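Probable acrylyl-CoA reductase AcuI (Escherichia coli, PDB 1O89) probably catalyses the NADPH-dependent reduction of acryloyl-CoA to propanoyl-CoA, working as a homodimer of the zinc-containing alcohol dehydrogenase family. Local coordinates at residues V104-W109 and D128-M133; G149-L154 and V286-T291; C155-E160 and A297-R302; V172-S177 and A236-G241. All blocks are in the same frame, centred on the assembly; numbering follows the deposited sequence.

Interaction 1: residues V104-W109 and D128-M133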
loop_
_atom_site.group_PDB
_atom_site.type_symbol
_atom_site.label_atom_id
_atom_site.label_comp_id
_atom_site.label_asym_id
_atom_site.label_seq_id
_atom_site.Cartn_x
_atom_site.Cartn_y
_atom_site.Cartn_z
ATOM N N VAL A 104 -29.627 12.563 10.804
ATOM C CA VAL A 104 -28.307 11.968 10.856
ATOM C C VAL A 104 -28.308 10.674 10.038
ATOM O O VAL A 104 -29.358 10.134 9.689
ATOM C CB VAL A 104 -27.868 11.652 12.332
ATOM C CG1 VAL A 104 -27.638 12.924 13.123
ATOM C CG2 VAL A 104 -28.885 10.751 13.055
ATOM N N LEU A 105 -27.122 10.189 9.715
ATOM C CA LEU A 105 -26.976 8.822 9.230
ATOM C C LEU A 105 -25.866 8.099 9.955
ATOM O O LEU A 105 -25.068 8.700 10.678
ATOM C CB LEU A 105 -26.814 8.772 7.697
ATOM C CG LEU A 105 -25.584 9.155 6.862
ATOM C CD1 LEU A 105 -25.482 10.642 6.716
ATOM C CD2 LEU A 105 -24.243 8.538 7.311
ATOM N N LEU A 106 -25.839 6.790 9.759
ATOM C CA LEU A 106 -24.811 5.937 10.306
ATOM C C LEU A 106 -24.549 4.809 9.342
ATOM O O LEU A 106 -25.499 4.233 8.790
ATOM C CB LEU A 106 -25.253 5.353 11.652
ATOM C CG LEU A 106 -24.189 4.474 12.329
ATOM C CD1 LEU A 106 -24.201 4.638 13.842
ATOM C CD2 LEU A 106 -24.335 2.981 11.969
ATOM N N THR A 107 -23.266 4.528 9.111
ATOM C CA THR A 107 -22.813 3.246 8.575
ATOM C C THR A 107 -21.661 2.715 9.425
ATOM O O THR A 107 -20.919 3.483 10.035
ATOM C CB THR A 107 -22.409 3.357 7.090
ATOM O OG1 THR A 107 -21.265 4.212 6.944
ATOM C CG2 THR A 107 -23.522 4.070 6.305
ATOM N N GLY A 108 -21.552 1.389 9.484
ATOM C CA GLY A 108 -20.441 0.712 10.134
ATOM C C GLY A 108 -20.431 0.716 11.659
ATOM O O GLY A 108 -21.471 0.738 12.318
ATOM N N TRP A 109 -19.221 0.675 12.193
ATOM C CA TRP A 109 -18.909 0.665 13.630
ATOM C C TRP A 109 -19.312 -0.624 14.355
ATOM O O TRP A 109 -19.226 -0.692 15.566
ATOM C CB TRP A 109 -19.484 1.895 14.338
ATOM C CG TRP A 109 -18.903 3.202 13.876
ATOM C CD1 TRP A 109 -19.543 4.171 13.176
ATOM C CD2 TRP A 109 -17.578 3.686 14.098
ATOM N NE1 TRP A 109 -18.702 5.228 12.937
ATOM C CE2 TRP A 109 -17.487 4.958 13.496
ATOM C CE3 TRP A 109 -16.457 3.186 14.764
ATOM C CZ2 TRP A 109 -16.332 5.722 13.535
ATOM C CZ3 TRP A 109 -15.297 3.946 14.790
ATOM C CH2 TRP A 109 -15.246 5.198 14.182
ATOM N N ASP A 128 -20.136 9.626 18.475
ATOM C CA ASP A 128 -18.941 9.498 17.632
ATOM C C ASP A 128 -19.147 8.640 16.383
ATOM O O ASP A 128 -18.356 8.722 15.435
ATOM C CB ASP A 128 -17.786 8.859 18.418
ATOM C CG ASP A 128 -17.385 9.650 19.655
ATOM O OD1 ASP A 128 -17.283 10.891 19.580
ATOM O OD2 ASP A 128 -17.123 9.096 20.744
ATOM N N TRP A 129 -20.168 7.788 16.402
ATOM C CA TRP A 129 -20.465 6.890 15.287
ATOM C C TRP A 129 -21.357 7.509 14.228
ATOM O O TRP A 129 -21.434 6.986 13.115
ATOM C CB TRP A 129 -21.146 5.613 15.795
ATOM C CG TRP A 129 -20.283 4.747 16.623
ATOM C CD1 TRP A 129 -18.947 4.885 16.847
ATOM C CD2 TRP A 129 -20.698 3.593 17.361
ATOM N NE1 TRP A 129 -18.506 3.884 17.674
ATOM C CE2 TRP A 129 -19.563 3.082 18.012
ATOM C CE3 TRP A 129 -21.925 2.934 17.537
ATOM C CZ2 TRP A 129 -19.606 1.947 18.820
ATOM C CZ3 TRP A 129 -21.970 1.806 18.343
ATOM C CH2 TRP A 129 -20.818 1.326 18.979
ATOM N N LEU A 130 -22.040 8.599 14.572
ATOM C CA LEU A 130 -23.015 9.216 13.659
ATOM C C LEU A 130 -22.411 10.274 12.768
ATOM O O LEU A 130 -21.397 10.876 13.084
ATOM C CB LEU A 130 -24.164 9.871 14.426
ATOM C CG LEU A 130 -25.073 8.969 15.243
ATOM C CD1 LEU A 130 -25.774 9.815 16.286
ATOM C CD2 LEU A 130 -26.085 8.264 14.358
ATOM N N VAL A 131 -23.089 10.518 11.660
ATOM C CA VAL A 131 -22.728 11.581 10.753
ATOM C C VAL A 131 -23.916 12.525 10.614
ATOM O O VAL A 131 -25.027 12.093 10.276
ATOM C CB VAL A 131 -22.337 11.027 9.370
ATOM C CG1 VAL A 131 -21.955 12.169 8.420
ATOM C CG2 VAL A 131 -21.200 10.031 9.507
ATOM N N ALA A 132 -23.674 13.810 10.871
ATOM C CA ALA A 132 -24.669 14.848 10.616
ATOM C C ALA A 132 -25.052 14.797 9.145
ATOM O O ALA A 132 -24.177 14.731 8.286
ATOM C CB ALA A 132 -24.117 16.218 10.973
ATOM N N MET A 133 -26.354 14.800 8.864
ATOM C CA MET A 133 -26.846 14.682 7.496
ATOM C C MET A 133 -26.169 15.775 6.693
ATOM O O MET A 133 -26.353 16.942 7.003
ATOM C CB MET A 133 -28.372 14.841 7.428
ATOM C CG MET A 133 -29.001 14.505 6.069
ATOM S SD MET A 133 -28.936 12.680 5.709
ATOM C CE MET A 133 -28.253 12.698 4.365
HETATM O O HOH W 1 -21.307 6.286 10.411
#

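Interaction 2: residues G149-L154 and V286-T291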
loop_
_atom_site.group_PDB
_atom_site.type_symbol
_atom_site.label_atom_id
_atom_site.label_comp_id
_atom_site.label_asym_id
_atom_site.label_seq_id
_atom_site.Cartn_x
_atom_site.Cartn_y
_atom_site.Cartn_z
ATOM N N GLY A 149 -21.537 2.815 -1.244
ATOM C CA GLY A 149 -21.169 4.098 -1.814
ATOM C C GLY A 149 -20.084 4.775 -0.991
ATOM O O GLY A 149 -19.133 5.323 -1.537
ATOM N N PHE A 150 -20.225 4.723 0.333
ATOM C CA PHE A 150 -19.244 5.288 1.254
ATOM C C PHE A 150 -17.866 4.653 1.013
ATOM O O PHE A 150 -16.847 5.343 0.972
ATOM C CB PHE A 150 -19.720 5.073 2.694
ATOM C CG PHE A 150 -18.730 5.510 3.758
ATOM C CD1 PHE A 150 -18.480 6.849 3.996
ATOM C CD2 PHE A 150 -18.101 4.577 4.555
ATOM C CE1 PHE A 150 -17.577 7.255 4.993
ATOM C CE2 PHE A 150 -17.189 4.979 5.556
ATOM C CZ PHE A 150 -16.940 6.313 5.767
ATOM N N THR A 151 -17.851 3.332 0.837
ATOM C CA THR A 151 -16.616 2.589 0.592
ATOM C C THR A 151 -16.007 2.975 -0.741
ATOM O O THR A 151 -14.806 3.163 -0.843
ATOM C CB THR A 151 -16.909 1.091 0.582
ATOM O OG1 THR A 151 -17.373 0.690 1.865
ATOM C CG2 THR A 151 -15.654 0.275 0.340
ATOM N N ALA A 152 -16.848 3.045 -1.778
ATOM C CA ALA A 152 -16.389 3.453 -3.096
ATOM C C ALA A 152 -15.691 4.803 -3.008
ATOM O O ALA A 152 -14.593 4.970 -3.546
ATOM C CB ALA A 152 -17.526 3.510 -4.071
ATOM N N MET A 153 -16.297 5.754 -2.304
ATOM C CA MET A 153 -15.704 7.083 -2.213
ATOM C C MET A 153 -14.355 7.032 -1.524
ATOM O O MET A 153 -13.422 7.669 -1.972
ATOM C CB MET A 153 -16.613 8.060 -1.475
ATOM C CG MET A 153 -16.180 9.517 -1.607
ATOM S SD MET A 153 -16.523 10.250 -3.230
ATOM C CE MET A 153 -14.919 10.375 -3.854
ATOM N N LEU A 154 -14.249 6.269 -0.444
ATOM C CA LEU A 154 -12.977 6.135 0.251
ATOM C C LEU A 154 -11.924 5.522 -0.656
ATOM O O LEU A 154 -10.746 5.845 -0.536
ATOM C CB LEU A 154 -13.124 5.321 1.544
ATOM C CG LEU A 154 -13.875 6.033 2.691
ATOM C CD1 LEU A 154 -14.345 5.034 3.698
ATOM C CD2 LEU A 154 -12.981 7.048 3.394
ATOM N N VAL A 286 -8.655 -0.204 2.373
ATOM C CA VAL A 286 -9.728 0.719 2.689
ATOM C C VAL A 286 -10.760 0.028 3.546
ATOM O O VAL A 286 -11.524 -0.803 3.054
ATOM C CB VAL A 286 -10.429 1.234 1.425
ATOM C CG1 VAL A 286 -11.682 2.003 1.797
ATOM C CG2 VAL A 286 -9.477 2.112 0.618
ATOM N N ASP A 287 -10.767 0.369 4.832
ATOM C CA ASP A 287 -11.800 -0.090 5.762
ATOM C C ASP A 287 -12.893 0.951 5.843
ATOM O O ASP A 287 -12.606 2.144 5.870
ATOM C CB ASP A 287 -11.175 -0.329 7.140
ATOM C CG ASP A 287 -12.192 -0.448 8.229
ATOM O OD1 ASP A 287 -13.002 -1.406 8.186
ATOM O OD2 ASP A 287 -12.265 0.381 9.159
ATOM N N SER A 288 -14.142 0.493 5.855
ATOM C CA SER A 288 -15.309 1.344 5.995
ATOM C C SER A 288 -15.910 1.275 7.403
ATOM O O SER A 288 -16.703 2.118 7.781
ATOM C CB SER A 288 -16.375 0.924 4.976
ATOM O OG SER A 288 -17.096 -0.225 5.424
ATOM N N VAL A 289 -15.550 0.255 8.164
ATOM C CA VAL A 289 -16.237 -0.047 9.419
ATOM C C VAL A 289 -15.879 0.940 10.529
ATOM O O VAL A 289 -16.773 1.441 11.223
ATOM C CB VAL A 289 -15.938 -1.496 9.877
ATOM C CG1 VAL A 289 -16.589 -1.804 11.233
ATOM C CG2 VAL A 289 -16.395 -2.489 8.792
ATOM N N MET A 290 -14.585 1.231 10.662
ATOM C CA MET A 290 -14.059 2.045 11.760
ATOM C C MET A 290 -13.397 3.344 11.301
ATOM O O MET A 290 -12.552 3.893 12.008
ATOM C CB MET A 290 -13.022 1.243 12.550
ATOM C CG MET A 290 -13.511 -0.097 13.065
ATOM S SD MET A 290 -14.941 0.079 14.156
ATOM C CE MET A 290 -14.145 0.315 15.765
ATOM N N THR A 291 -13.756 3.853 10.130
ATOM C CA THR A 291 -13.031 5.021 9.628
ATOM C C THR A 291 -13.281 6.243 10.546
ATOM O O THR A 291 -14.407 6.462 10.985
ATOM C CB THR A 291 -13.262 5.281 8.082
ATOM O OG1 THR A 291 -13.606 6.644 7.821
ATOM C CG2 THR A 291 -14.369 4.454 7.501
#

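Interaction 3: residues C155-E160 and A297-R302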
loop_
_atom_site.group_PDB
_atom_site.type_symbol
_atom_site.label_atom_id
_atom_site.label_comp_id
_atom_site.label_asym_id
_atom_site.label_seq_id
_atom_site.Cartn_x
_atom_site.Cartn_y
_atom_site.Cartn_z
ATOM N N CYS A 155 -12.334 4.616 -1.544
ATOM C CA CYS A 155 -11.393 4.048 -2.513
ATOM C C CYS A 155 -10.911 5.111 -3.486
ATOM O O CYS A 155 -9.728 5.176 -3.794
ATOM C CB CYS A 155 -11.999 2.884 -3.281
ATOM S SG CYS A 155 -12.269 1.439 -2.241
ATOM N N VAL A 156 -11.826 5.949 -3.952
ATOM C CA VAL A 156 -11.490 6.997 -4.911
ATOM C C VAL A 156 -10.538 7.985 -4.250
ATOM O O VAL A 156 -9.534 8.390 -4.841
ATOM C CB VAL A 156 -12.735 7.711 -5.422
ATOM C CG1 VAL A 156 -12.371 8.995 -6.158
ATOM C CG2 VAL A 156 -13.543 6.769 -6.319
ATOM N N MET A 157 -10.827 8.327 -3.001
ATOM C CA MET A 157 -9.977 9.243 -2.242
ATOM C C MET A 157 -8.568 8.664 -2.035
ATOM O O MET A 157 -7.600 9.414 -1.993
ATOM C CB MET A 157 -10.618 9.556 -0.889
ATOM C CG MET A 157 -11.770 10.498 -0.982
ATOM S SD MET A 157 -12.913 10.407 0.383
ATOM C CE MET A 157 -12.039 11.247 1.653
ATOM N N ALA A 158 -8.470 7.342 -1.882
ATOM C CA ALA A 158 -7.188 6.669 -1.748
ATOM C C ALA A 158 -6.370 6.835 -3.008
ATOM O O ALA A 158 -5.178 7.102 -2.928
ATOM C CB ALA A 158 -7.367 5.204 -1.455
ATOM N N LEU A 159 -7.012 6.669 -4.165
ATOM C CA LEU A 159 -6.327 6.841 -5.439
ATOM C C LEU A 159 -5.766 8.238 -5.559
ATOM O O LEU A 159 -4.622 8.391 -5.963
ATOM C CB LEU A 159 -7.248 6.567 -6.625
ATOM C CG LEU A 159 -7.831 5.162 -6.736
ATOM C CD1 LEU A 159 -8.586 5.030 -8.020
ATOM C CD2 LEU A 159 -6.746 4.123 -6.636
ATOM N N GLU A 160 -6.571 9.240 -5.201
ATOM C CA GLU A 160 -6.149 10.647 -5.170
ATOM C C GLU A 160 -5.011 10.947 -4.197
ATOM O O GLU A 160 -4.149 11.767 -4.505
ATOM C CB GLU A 160 -7.320 11.552 -4.815
ATOM C CG GLU A 160 -8.441 11.533 -5.837
ATOM C CD GLU A 160 -9.686 12.274 -5.384
ATOM O OE1 GLU A 160 -9.795 12.600 -4.190
ATOM O OE2 GLU A 160 -10.548 12.545 -6.240
ATOM N N ALA A 297 -16.764 12.127 7.454
ATOM C CA ALA A 297 -17.547 13.296 7.050
ATOM C C ALA A 297 -17.046 13.797 5.693
ATOM O O ALA A 297 -17.837 14.142 4.819
ATOM C CB ALA A 297 -17.444 14.385 8.079
ATOM N N GLN A 298 -15.724 13.804 5.525
ATOM C CA GLN A 298 -15.124 14.225 4.276
ATOM C C GLN A 298 -15.644 13.389 3.100
ATOM O O GLN A 298 -15.926 13.927 2.038
ATOM C CB GLN A 298 -13.609 14.162 4.384
ATOM C CG GLN A 298 -12.863 14.513 3.106
ATOM C CD GLN A 298 -11.354 14.377 3.252
ATOM O OE1 GLN A 298 -10.604 14.869 2.403
ATOM N NE2 GLN A 298 -10.904 13.724 4.326
ATOM N N ALA A 299 -15.804 12.088 3.303
ATOM C CA ALA A 299 -16.240 11.201 2.238
ATOM C C ALA A 299 -17.683 11.453 1.865
ATOM O O ALA A 299 -18.033 11.351 0.685
ATOM C CB ALA A 299 -16.059 9.729 2.620
ATOM N N TRP A 300 -18.519 11.734 2.857
ATOM C CA TRP A 300 -19.927 11.982 2.586
ATOM C C TRP A 300 -20.096 13.280 1.818
ATOM O O TRP A 300 -20.958 13.365 0.955
ATOM C CB TRP A 300 -20.778 11.986 3.867
ATOM C CG TRP A 300 -21.120 10.597 4.302
ATOM C CD1 TRP A 300 -20.543 9.898 5.311
ATOM C CD2 TRP A 300 -22.080 9.717 3.702
ATOM N NE1 TRP A 300 -21.089 8.644 5.395
ATOM C CE2 TRP A 300 -22.034 8.502 4.415
ATOM C CE3 TRP A 300 -22.998 9.845 2.647
ATOM C CZ2 TRP A 300 -22.859 7.423 4.113
ATOM C CZ3 TRP A 300 -23.815 8.775 2.342
ATOM C CH2 TRP A 300 -23.743 7.572 3.078
ATOM N N GLN A 301 -19.291 14.288 2.143
ATOM C CA GLN A 301 -19.324 15.561 1.424
ATOM C C GLN A 301 -18.925 15.351 -0.043
ATOM O O GLN A 301 -19.535 15.909 -0.949
ATOM C CB GLN A 301 -18.368 16.560 2.079
ATOM C CG GLN A 301 -18.630 17.987 1.705
ATOM C CD GLN A 301 -17.534 18.608 0.847
ATOM O OE1 GLN A 301 -16.935 17.938 -0.018
ATOM N NE2 GLN A 301 -17.288 19.904 1.065
ATOM N N ARG A 302 -17.901 14.531 -0.252
ATOM C CA ARG A 302 -17.413 14.206 -1.586
ATOM C C ARG A 302 -18.463 13.453 -2.422
ATOM O O ARG A 302 -18.585 13.697 -3.627
ATOM C CB ARG A 302 -16.117 13.387 -1.491
ATOM C CG ARG A 302 -14.870 14.225 -1.146
ATOM C CD ARG A 302 -14.512 15.257 -2.193
ATOM N NE ARG A 302 -14.301 14.622 -3.491
ATOM C CZ ARG A 302 -13.153 14.075 -3.892
ATOM N NH1 ARG A 302 -12.062 14.103 -3.121
ATOM N NH2 ARG A 302 -13.089 13.509 -5.091
#

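Interaction 4: residues V172-S177 and A236-G241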
loop_
_atom_site.group_PDB
_atom_site.type_symbol
_atom_site.label_atom_id
_atom_site.label_comp_id
_atom_site.label_asym_id
_atom_site.label_seq_id
_atom_site.Cartn_x
_atom_site.Cartn_y
_atom_site.Cartn_z
ATOM N N VAL A 172 -8.903 0.328 -13.436
ATOM C CA VAL A 172 -9.686 -0.898 -13.407
ATOM C C VAL A 172 -10.464 -1.050 -12.090
ATOM O O VAL A 172 -9.902 -0.902 -11.010
ATOM C CB VAL A 172 -8.812 -2.157 -13.698
ATOM C CG1 VAL A 172 -7.793 -2.437 -12.586
ATOM C CG2 VAL A 172 -9.690 -3.371 -13.959
ATOM N N VAL A 173 -11.758 -1.339 -12.196
ATOM C CA VAL A 173 -12.600 -1.645 -11.040
ATOM C C VAL A 173 -13.032 -3.112 -11.100
ATOM O O VAL A 173 -13.645 -3.535 -12.077
ATOM C CB VAL A 173 -13.842 -0.766 -11.007
ATOM C CG1 VAL A 173 -14.691 -1.094 -9.778
ATOM C CG2 VAL A 173 -13.452 0.714 -11.031
ATOM N N THR A 174 -12.702 -3.892 -10.077
ATOM C CA THR A 174 -13.120 -5.284 -10.039
ATOM C C THR A 174 -14.450 -5.431 -9.275
ATOM O O THR A 174 -14.881 -4.503 -8.574
ATOM C CB THR A 174 -12.012 -6.162 -9.455
ATOM O OG1 THR A 174 -11.788 -5.812 -8.092
ATOM C CG2 THR A 174 -10.656 -5.899 -10.146
ATOM N N GLY A 175 -15.114 -6.569 -9.457
ATOM C CA GLY A 175 -16.459 -6.797 -8.926
ATOM C C GLY A 175 -17.389 -5.627 -9.222
ATOM O O GLY A 175 -18.175 -5.196 -8.380
ATOM N N ALA A 176 -17.296 -5.117 -10.442
ATOM C CA ALA A 176 -17.885 -3.834 -10.805
ATOM C C ALA A 176 -19.427 -3.785 -10.857
ATOM O O ALA A 176 -20.004 -2.702 -10.923
ATOM C CB ALA A 176 -17.283 -3.360 -12.142
ATOM N N SER A 177 -20.092 -4.934 -10.829
ATOM C CA SER A 177 -21.557 -4.948 -10.804
ATOM C C SER A 177 -22.119 -4.946 -9.380
ATOM O O SER A 177 -23.304 -4.724 -9.192
ATOM C CB SER A 177 -22.121 -6.129 -11.609
ATOM O OG SER A 177 -21.811 -7.377 -11.018
ATOM N N ALA A 236 -6.432 1.285 -9.503
ATOM C CA ALA A 236 -7.392 0.194 -9.413
ATOM C C ALA A 236 -8.197 0.250 -8.118
ATOM O O ALA A 236 -7.703 0.675 -7.072
ATOM C CB ALA A 236 -6.677 -1.183 -9.558
ATOM N N ILE A 237 -9.455 -0.151 -8.210
ATOM C CA ILE A 237 -10.308 -0.286 -7.047
ATOM C C ILE A 237 -10.747 -1.733 -7.047
ATOM O O ILE A 237 -11.510 -2.147 -7.926
ATOM C CB ILE A 237 -11.520 0.690 -7.124
ATOM C CG1 ILE A 237 -11.034 2.123 -6.955
ATOM C CG2 ILE A 237 -12.557 0.365 -6.056
ATOM C CD1 ILE A 237 -12.095 3.183 -6.986
ATOM N N ASP A 238 -10.277 -2.506 -6.069
ATOM C CA ASP A 238 -10.579 -3.937 -6.034
ATOM C C ASP A 238 -11.538 -4.309 -4.915
ATOM O O ASP A 238 -11.347 -3.911 -3.773
ATOM C CB ASP A 238 -9.298 -4.732 -5.880
ATOM C CG ASP A 238 -9.556 -6.187 -5.694
ATOM O OD1 ASP A 238 -10.058 -6.837 -6.649
ATOM O OD2 ASP A 238 -9.327 -6.755 -4.605
ATOM N N THR A 239 -12.565 -5.088 -5.264
ATOM C CA THR A 239 -13.585 -5.539 -4.325
ATOM C C THR A 239 -13.547 -7.050 -4.140
ATOM O O THR A 239 -14.335 -7.574 -3.381
ATOM C CB THR A 239 -14.999 -5.120 -4.799
ATOM O OG1 THR A 239 -15.302 -5.721 -6.068
ATOM C CG2 THR A 239 -15.087 -3.607 -5.070
ATOM N N VAL A 240 -12.622 -7.742 -4.807
ATOM C CA VAL A 240 -12.674 -9.203 -4.896
ATOM C C VAL A 240 -11.531 -9.908 -4.175
ATOM O O VAL A 240 -11.724 -10.968 -3.609
ATOM C CB VAL A 240 -12.888 -9.720 -6.382
ATOM C CG1 VAL A 240 -12.508 -8.697 -7.406
ATOM C CG2 VAL A 240 -12.201 -11.080 -6.664
ATOM N N GLY A 241 -10.348 -9.327 -4.170
ATOM C CA GLY A 241 -9.248 -9.910 -3.445
ATOM C C GLY A 241 -8.760 -11.153 -4.153
ATOM O O GLY A 241 -9.000 -11.337 -5.355
#

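Interaction 1: residues V104-W109 and D128-M133
Trp109 and Trp129 lie face on face in an offset stack. Their five-membered rings have centroids 4.0 Å apart and planes only 11° from parallel. Trp129 CD1 sits over one face of the Trp109 indole, off centre. In return Trp109 CB lies over a face of Trp129, 3.7 Å from the centroid of its five-membered ring, a CH-pi contact. Trp129 CB makes a similar contact over the Trp109 five-membered ring, so each tryptophan also packs on the root of the other. The ring of His115 meets Trp129 edge-to-face. Leu106 runs alongside Trp129, and with CG anti to the backbone N (chi1 -178°) its CD1 comes 3.8 Å from Trp129 CB. A water joins the two segments beyond the last beta bridge. It accepts from Thr107 N and donates to Trp129 O at 2.8 Å.

Further along, Leu105 and Val131 form an antiparallel hydrogen-bonded pair. Leu105 N to Val131 O and Val131 N to Leu105 O both measure 2.9 Å. Their side chains run alongside each other on one face of the sheet, with Leu105 CD2 packed on Val131 CB. The pair belongs to the GroES-like part of the chain. Strand 103-107 runs between strand 131-132 and strand 85-93. Trp300 of helix 293-306 packs on Leu105 and Arg296 on Val131, and Thr147 and Phe150 of helix 139-161 reach Thr107.

Interaction 2: residues G149-L154 and V286-T291
Phe150 meets Thr291 at the edge of its ring. Thr291 CG2 lies near the ring plane, 3.5 Å from Phe150 CE2, and Ser288 O comes to the same CE2 at 3.7 Å. Phe150 has its ring turned from the backbone N (chi1 175°), which carries it toward the loop. Leu154 CD1 lies over one face of the ring, 3.4 Å above its plane and near CE2, and meets Thr291 CG2 tip to tip at 3.8 Å. Leu154 CB packs on Val286 CG1 at 3.6 Å. Thr151 OG1 approaches Ser288 CB at 3.3 Å.

The Phe150 ring also meets that of Trp300. Shortening Phe150 to an alanine is likely to open a gap beside Trp300 and take from Thr291 CG2 and Leu154 CD1 the ring they pack on. Thr151 OG1 is hydrogen-bonded to Thr147 O. In the loop, Asp287 forms an Asx turn, with OD1 accepting from Val289 N at 3.0 Å. Its OD2 accepts from Met290 N at 2.9 Å and is also bonded to Tyr254 OH of the second subunit. The loop is thus tied to the dimer partner.

Ser288 binds NADP(+), and Val180, another NADP(+)-binding residue, touches Thr151. The contact itself is van der Waals packing between helix 139-161 and loop. Thr291 OG1 is buried without a polar partner; polar ties such as Thr291 O to Arg296 NE and those of Asp287 lie elsewhere.

Interaction 3: residues C155-E160 and A297-R302
Glu160 OE1 accepts from Arg302 NH1 at 2.9 Å, and Glu160 OE2 accepts from Arg302 NH2 at 3.0 Å. The two nitrogens grip the carboxylate end-on, one to each oxygen. Both bonds are nearly straight, with an N-H...O angle of 169° at NH1. Each oxygen uses its syn lone pair. Carboxylate and guanidinium lie 16° from coplanar, so this is a bidentate salt bridge with the charged groups edge to edge.

Glu160 comes to it with an extended chain, while the chain of Arg302 is folded in its middle, which brings its end round to the carboxylate. NH2 has a second partner in Asp306, one turn along its own helix. The two acids balance the guanidinium charge and probably restrict its rotation. A glutamine in place of Glu160 would probably lose the charge pairing and one of the two matched bonds, leaving the guanidinium leaning on Asp306 and freer to turn.

Beside the bridge, Met157 fills the inner part of the contact. Its SD touches Ala299 CB at 3.9 Å. A bend at chi3 turns CE onto the flat amide end of Gln298, 3.6 Å from Gln298 CD.

The short helix segments cross almost at right angles, at 99°, with axes 11.2 Å apart at closest approach. Helix 139-161 also packs on strand 233-238 of the parallel sheet through Cys155, Val156 and Leu159. The arrangement is a wide helix crossing, bridged by long side chains, that stacks helix 293-306 on the outer side of a helix flanking a Rossmann-type nucleotide-binding sheet.

Interaction 4: residues V172-S177 and A236-G241
Val172 to Thr174 and Ala236 to Asp238 run parallel, joined by Ile237 N to Val172 O at 2.9 Å and Thr174 N to Ile237 O at 3.0 Å. Val172 and Ala236 share one face of the sheet, where Val172 CG1 packs tightly on Ala236 CB at 3.5 Å. Val173 and Ile237 share the other face, covered by helices 179-190 and 139-161.

Past the bridges, side chains take over the bonding. Thr174 OG1 lies between its own backbone N and carbonyl carbon (chi1 65°), which turns it to the neighbouring segment. There it points a hydrogen bond at Asp238 OD1, modelled at 2.5 Å, a length so short as to be doubtful, and accepts from Thr239 N at 3.0 Å. Thr239 OG1 donates to Thr174 O at 2.8 Å, coming from above the carbonyl plane, 52° out of it. Each threonine thus binds the other's backbone. Asp238 OD2 in turn accepts from Gly241 N at 2.8 Å, an Asx motif that holds the turn before helix 242-250. Gly175 lies against Thr239 OG1 with positive phi, and a CB at this place would collide with that hydroxyl.

These are the C-terminal ends of the first and fourth strands in a 3-2-1-4-5-6 parallel sheet, the Rossmann fold of the medium-chain dehydrogenases. After strand 170-173 comes the glycine-rich turn into helix 179-190, where Ser177, Gly178, Gly179 and Val180 bind NADP(+).

Overall arrangement
Interactions 2 and 3 both use helix 139-161, and their centres are 8 Å apart. They meet where Phe150 CD1 comes 3.5 Å from Trp300 NE1. Interaction 1 joins interaction 2 through a probable hydrogen bond from Trp109 N to Val289 O, 2.7 Å, which links the GroES-like part to the loop after strand 282-285. It meets interaction 3 where Leu105 CD2 lies 3.6 Å from Trp300 CE2. Interaction 4 lies on the opposite side of the chain's centre from interaction 1, about 26 Å between centres. It touches interaction 3 where Leu159 CD2 lies 3.6 Å from Ala236 O. NADP(+)-binding residues occur in interaction 2 (Ser288) and interaction 4 (Ser177), whose centres are about 14 Å apart.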